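Long-range contacts in SIR4-interacting protein SIF2 (Saccharomyces cerevisiae, PDB 1R5M), which antagonizes telomeric silencing in yeast and serves as a WD-repeat transcription corepressor within the Set3 complex: residues Ile244-Pro249 and Ser266-Leu271; Asp301-Cys306 and Arg313-Lys318. All coordinates share one frame; numbering follows the deposited sequence.

Contact 1 (Ile244-Pro249 and Ser266-Leu271); sequences IGHHGP and SDDGTL
H246 and D268 meet where the Gly-His loop of a WD40 repeat crosses the turn after strand 261-266, and their contact is the packed heart of this pairing. D268 OD2 takes two N-H groups: ND1-H of H246 (ND1 to OD2 3.1 Å), on the syn side, with OD2 in the plane of the imidazole, and the backbone N-H of H247 (N to OD2 2.9 Å), on the anti side. With CG placed between the backbone N and the carbonyl carbon (chi1 71°), the carboxylate also turns OD1 toward its own segment, where T270 OG1 donates to OD1 at 2.7 Å and the amide of T270 completes an Asx turn. S266 CB lies over one face of the H246 ring, 3.6 Å from its centroid. An alanine in place of D268 would probably leave H246 ND1 and the H247 amide without their acceptor and the T270 hydroxyl able to turn. Further along the loop, past G248, the backbones join through D267 N and P249 O, 2.9 Å apart. Packing slackens outward: D267 OD2 merely rests against P249 CB, and the exposed H247 ring brings only an edge near D268. On its far edge the H246 ring bonds through NE2 to S264 of strand 261-266, giving the His-Ser-Asp part of the WD40 structural tetrad; the joined loops lead into strands 250-256 and 271-274 of one propeller blade.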
loop_
_atom_site.group_PDB
_atom_site.type_symbol
_atom_site.label_atom_id
_atom_site.label_comp_id
_atom_site.label_asym_id
_atom_site.label_seq_id
_atom_site.Cartn_x
_atom_site.Cartn_y
_atom_site.Cartn_z
ATOM N N ILE A 244 -12.180 19.089 2.241
ATOM C CA ILE A 244 -12.932 18.874 3.472
ATOM C C ILE A 244 -14.118 17.941 3.271
ATOM O O ILE A 244 -14.895 18.105 2.333
ATOM C CB ILE A 244 -13.457 20.218 4.032
ATOM C CG1 ILE A 244 -12.298 21.205 4.206
ATOM C CG2 ILE A 244 -14.164 19.988 5.362
ATOM C CD1 ILE A 244 -11.218 20.736 5.159
ATOM N N GLY A 245 -14.250 16.965 4.162
ATOM C CA GLY A 245 -15.350 16.021 4.059
ATOM C C GLY A 245 -15.280 14.879 5.057
ATOM O O GLY A 245 -16.273 14.559 5.708
ATOM N N HIS A 246 -14.114 14.254 5.185
ATOM C CA HIS A 246 -13.959 13.144 6.121
ATOM C C HIS A 246 -14.048 13.584 7.579
ATOM O O HIS A 246 -13.715 14.723 7.914
ATOM C CB HIS A 246 -12.626 12.429 5.880
ATOM C CG HIS A 246 -12.619 11.567 4.657
ATOM N ND1 HIS A 246 -13.464 10.488 4.504
ATOM C CD2 HIS A 246 -11.854 11.608 3.539
ATOM C CE1 HIS A 246 -13.220 9.902 3.345
ATOM N NE2 HIS A 246 -12.247 10.561 2.741
ATOM N N HIS A 247 -14.498 12.673 8.440
ATOM C CA HIS A 247 -14.639 12.968 9.863
ATOM C C HIS A 247 -13.699 12.126 10.719
ATOM O O HIS A 247 -13.874 12.031 11.935
ATOM C CB HIS A 247 -16.079 12.718 10.323
ATOM C CG HIS A 247 -17.112 13.407 9.488
ATOM N ND1 HIS A 247 -17.415 13.012 8.203
ATOM C CD2 HIS A 247 -17.913 14.466 9.756
ATOM C CE1 HIS A 247 -18.360 13.796 7.716
ATOM N NE2 HIS A 247 -18.680 14.687 8.638
ATOM N N GLY A 248 -12.704 11.512 10.089
ATOM C CA GLY A 248 -11.766 10.693 10.831
ATOM C C GLY A 248 -10.436 10.599 10.108
ATOM O O GLY A 248 -10.321 11.082 8.982
ATOM N N PRO A 249 -9.414 9.984 10.725
ATOM C CA PRO A 249 -8.093 9.845 10.104
ATOM C C PRO A 249 -8.149 9.283 8.685
ATOM O O PRO A 249 -9.011 8.463 8.358
ATOM C CB PRO A 249 -7.361 8.922 11.070
ATOM C CG PRO A 249 -7.929 9.339 12.398
ATOM C CD PRO A 249 -9.407 9.435 12.094
ATOM N N SER A 266 -11.194 6.618 4.878
ATOM C CA SER A 266 -11.021 7.120 6.231
ATOM C C SER A 266 -11.513 6.167 7.310
ATOM O O SER A 266 -12.258 5.223 7.037
ATOM C CB SER A 266 -11.761 8.454 6.360
ATOM O OG SER A 266 -11.845 8.885 7.707
ATOM N N ASP A 267 -11.076 6.422 8.540
ATOM C CA ASP A 267 -11.504 5.623 9.677
ATOM C C ASP A 267 -12.999 5.859 9.851
ATOM O O ASP A 267 -13.677 5.079 10.524
ATOM C CB ASP A 267 -10.786 6.057 10.959
ATOM C CG ASP A 267 -9.350 5.577 11.026
ATOM O OD1 ASP A 267 -8.884 4.910 10.081
ATOM O OD2 ASP A 267 -8.684 5.870 12.042
ATOM N N ASP A 268 -13.512 6.930 9.244
ATOM C CA ASP A 268 -14.933 7.248 9.358
ATOM C C ASP A 268 -15.824 6.285 8.583
ATOM O O ASP A 268 -17.045 6.451 8.549
ATOM C CB ASP A 268 -15.228 8.714 8.960
ATOM C CG ASP A 268 -15.082 8.994 7.461
ATOM O OD1 ASP A 268 -14.984 8.052 6.650
ATOM O OD2 ASP A 268 -15.089 10.193 7.100
ATOM N N GLY A 269 -15.208 5.273 7.979
ATOM C CA GLY A 269 -15.955 4.267 7.246
ATOM C C GLY A 269 -16.432 4.629 5.853
ATOM O O GLY A 269 -17.253 3.916 5.277
ATOM N N THR A 270 -15.919 5.721 5.299
ATOM C CA THR A 270 -16.339 6.129 3.966
ATOM C C THR A 270 -15.187 6.311 2.998
ATOM O O THR A 270 -14.027 6.446 3.394
ATOM C CB THR A 270 -17.089 7.477 3.977
ATOM O OG1 THR A 270 -16.169 8.533 4.290
ATOM C CG2 THR A 270 -18.215 7.463 5.000
ATOM N N LEU A 271 -15.540 6.296 1.719
ATOM C CA LEU A 271 -14.595 6.552 0.646
ATOM C C LEU A 271 -15.080 7.843 0.019
ATOM O O LEU A 271 -16.285 8.087 -0.056
ATOM C CB LEU A 271 -14.657 5.482 -0.440
ATOM C CG LEU A 271 -14.246 4.053 -0.133
ATOM C CD1 LEU A 271 -14.308 3.251 -1.425
ATOM C CD2 LEU A 271 -12.842 4.025 0.454
#

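Contact 2 (Asp301-Cys306 and Arg313-Lys318)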
loop_
_atom_site.group_PDB
_atom_site.type_symbol
_atom_site.label_atom_id
_atom_site.label_comp_id
_atom_site.label_asym_id
_atom_site.label_seq_id
_atom_site.Cartn_x
_atom_site.Cartn_y
_atom_site.Cartn_z
ATOM N N ASP A 301 -13.572 3.839 -13.652
ATOM C CA ASP A 301 -14.957 4.071 -13.249
ATOM C C ASP A 301 -15.394 3.365 -11.975
ATOM O O ASP A 301 -16.559 3.452 -11.592
ATOM C CB ASP A 301 -15.911 3.650 -14.372
ATOM C CG ASP A 301 -15.461 4.129 -15.736
ATOM O OD1 ASP A 301 -15.204 5.341 -15.891
ATOM O OD2 ASP A 301 -15.374 3.286 -16.656
ATOM N N LYS A 302 -14.475 2.666 -11.320
ATOM C CA LYS A 302 -14.818 1.946 -10.099
ATOM C C LYS A 302 -13.689 2.001 -9.080
ATOM O O LYS A 302 -12.538 2.250 -9.429
ATOM C CB LYS A 302 -15.099 0.469 -10.413
ATOM C CG LYS A 302 -16.156 0.215 -11.480
ATOM C CD LYS A 302 -16.313 -1.282 -11.733
ATOM C CE LYS A 302 -17.240 -1.554 -12.908
ATOM N NZ LYS A 302 -16.675 -1.044 -14.194
ATOM N N VAL A 303 -14.040 1.779 -7.817
ATOM C CA VAL A 303 -13.064 1.716 -6.738
ATOM C C VAL A 303 -13.485 0.542 -5.867
ATOM O O VAL A 303 -14.657 0.161 -5.847
ATOM C CB VAL A 303 -13.004 3.010 -5.882
ATOM C CG1 VAL A 303 -12.435 4.150 -6.714
ATOM C CG2 VAL A 303 -14.377 3.371 -5.348
ATOM N N ILE A 304 -12.521 -0.055 -5.181
ATOM C CA ILE A 304 -12.804 -1.197 -4.327
ATOM C C ILE A 304 -12.171 -0.945 -2.970
ATOM O O ILE A 304 -11.104 -0.335 -2.871
ATOM C CB ILE A 304 -12.269 -2.506 -4.973
ATOM C CG1 ILE A 304 -12.743 -3.722 -4.175
ATOM C CG2 ILE A 304 -10.748 -2.471 -5.068
ATOM C CD1 ILE A 304 -12.535 -5.039 -4.911
ATOM N N SER A 305 -12.847 -1.395 -1.921
ATOM C CA SER A 305 -12.354 -1.196 -0.569
ATOM C C SER A 305 -12.598 -2.414 0.304
ATOM O O SER A 305 -13.451 -3.244 0.001
ATOM C CB SER A 305 -13.053 0.013 0.061
ATOM O OG SER A 305 -14.467 -0.148 0.034
ATOM N N CYS A 306 -11.820 -2.531 1.373
ATOM C CA CYS A 306 -12.021 -3.613 2.328
ATOM C C CYS A 306 -11.913 -2.990 3.710
ATOM O O CYS A 306 -11.268 -1.949 3.898
ATOM C CB CYS A 306 -11.042 -4.775 2.116
ATOM S SG CYS A 306 -9.309 -4.384 2.132
ATOM N N ARG A 313 -15.957 -4.269 -0.830
ATOM C CA ARG A 313 -17.005 -3.604 -1.588
ATOM C C ARG A 313 -16.488 -2.936 -2.849
ATOM O O ARG A 313 -15.483 -2.225 -2.821
ATOM C CB ARG A 313 -17.707 -2.575 -0.696
ATOM C CG ARG A 313 -18.374 -3.211 0.520
ATOM C CD ARG A 313 -18.953 -2.190 1.483
ATOM N NE ARG A 313 -19.387 -2.836 2.720
ATOM C CZ ARG A 313 -20.655 -2.977 3.089
ATOM N NH1 ARG A 313 -21.630 -2.509 2.320
ATOM N NH2 ARG A 313 -20.948 -3.597 4.225
ATOM N N LEU A 314 -17.184 -3.187 -3.953
ATOM C CA LEU A 314 -16.841 -2.615 -5.254
ATOM C C LEU A 314 -17.882 -1.538 -5.534
ATOM O O LEU A 314 -19.090 -1.805 -5.510
ATOM C CB LEU A 314 -16.884 -3.695 -6.339
ATOM C CG LEU A 314 -16.565 -3.244 -7.766
ATOM C CD1 LEU A 314 -15.105 -2.819 -7.867
ATOM C CD2 LEU A 314 -16.850 -4.386 -8.730
ATOM N N TRP A 315 -17.409 -0.326 -5.806
ATOM C CA TRP A 315 -18.288 0.816 -6.032
ATOM C C TRP A 315 -18.222 1.356 -7.454
ATOM O O TRP A 315 -17.163 1.361 -8.074
ATOM C CB TRP A 315 -17.919 1.944 -5.061
ATOM C CG TRP A 315 -17.657 1.500 -3.637
ATOM C CD1 TRP A 315 -16.485 1.013 -3.126
ATOM C CD2 TRP A 315 -18.579 1.550 -2.545
ATOM N NE1 TRP A 315 -16.621 0.764 -1.775
ATOM C CE2 TRP A 315 -17.898 1.086 -1.397
ATOM C CE3 TRP A 315 -19.919 1.944 -2.424
ATOM C CZ2 TRP A 315 -18.511 1.009 -0.143
ATOM C CZ3 TRP A 315 -20.527 1.865 -1.179
ATOM C CH2 TRP A 315 -19.824 1.403 -0.056
ATOM N N SER A 316 -19.364 1.824 -7.955
ATOM C CA SER A 316 -19.458 2.386 -9.299
ATOM C C SER A 316 -19.562 3.907 -9.262
ATOM O O SER A 316 -20.459 4.459 -8.623
ATOM C CB SER A 316 -20.687 1.824 -10.020
ATOM O OG SER A 316 -20.974 2.558 -11.202
ATOM N N LEU A 317 -18.644 4.593 -9.936
ATOM C CA LEU A 317 -18.701 6.050 -9.984
ATOM C C LEU A 317 -19.783 6.491 -10.970
ATOM O O LEU A 317 -20.478 7.478 -10.737
ATOM C CB LEU A 317 -17.349 6.641 -10.404
ATOM C CG LEU A 317 -16.332 6.869 -9.281
ATOM C CD1 LEU A 317 -15.886 5.536 -8.689
ATOM C CD2 LEU A 317 -15.139 7.633 -9.834
ATOM N N LYS A 318 -19.935 5.744 -12.061
ATOM C CA LYS A 318 -20.926 6.080 -13.078
ATOM C C LYS A 318 -22.357 5.985 -12.572
ATOM O O LYS A 318 -23.211 6.772 -12.976
ATOM C CB LYS A 318 -20.747 5.181 -14.307
ATOM C CG LYS A 318 -19.454 5.460 -15.061
ATOM C CD LYS A 318 -19.141 4.397 -16.098
ATOM C CE LYS A 318 -20.098 4.427 -17.270
ATOM N NZ LYS A 318 -19.682 3.423 -18.297
HETATM O O HOH W 1 -18.826 2.693 -12.895
#
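V303 and W315 form a hydrogen-bonded pair at the middle of an antiparallel hairpin, whose segment axes, 302-306 and 313-316, come within 4.7 Å at closest, their directions 156° apart. Their bonds are unequal, 2.8 Å from W315 N to V303 O but 3.2 Å from V303 N to W315 O; S305 and R313 make the next such pair, with L317 N bonding D301 O beyond the other end. On the face carrying V303, S305 and W315, the indole lies diagonally across the hairpin. Its CG stands anti to the carbonyl carbon (chi1 -44°), and the pyrrole edge reaches S305, where NE1 points almost straight at OG, 3.0 Å away and in the ring plane. V303 CG2 packs on W315 CB at 3.8 Å. The opposite face is apolar at its centre, with L314 CD1 4.1 Å from I304 CB. Towards the open end, a water donates to D301 O at 2.7 Å and also bonds S316 OG, itself hydrogen-bonded to Q319 N, while D301 and K318 touch through carbon atoms. S305 OG is bonded to H288 as well, so the indole, hydroxyl and imidazole form the Trp-Ser-His part of the WD40 tetrad. F285 lies nearly parallel to the W315 ring, L271 and I273 of strand 271-274 cover V303, and strands 292-298 and 321-327 continue the blade on either side.

Overall arrangement
Followed from the N terminus, the chain leaves strand 241-243, the outer strand of one blade, and enters WD repeat 5, where contact 1 closes the loop that holds strands 250-256 and 261-266. After strands 271-274 and 283-285 it passes into WD repeat 6, and contact 2 zips the hairpin of strands 302-307 and 311-316. The two contacts come in series, neither enclosing nor crossing the other, with centres about 16 Å apart. Contact 1 ties the loop arriving from the preceding blade to a turn inside the next blade, contact 2 two neighbouring strands. L271 links them: its CD1 lies 3.4 Å from W315 NE1, a packing contact between adjacent blades of the propeller.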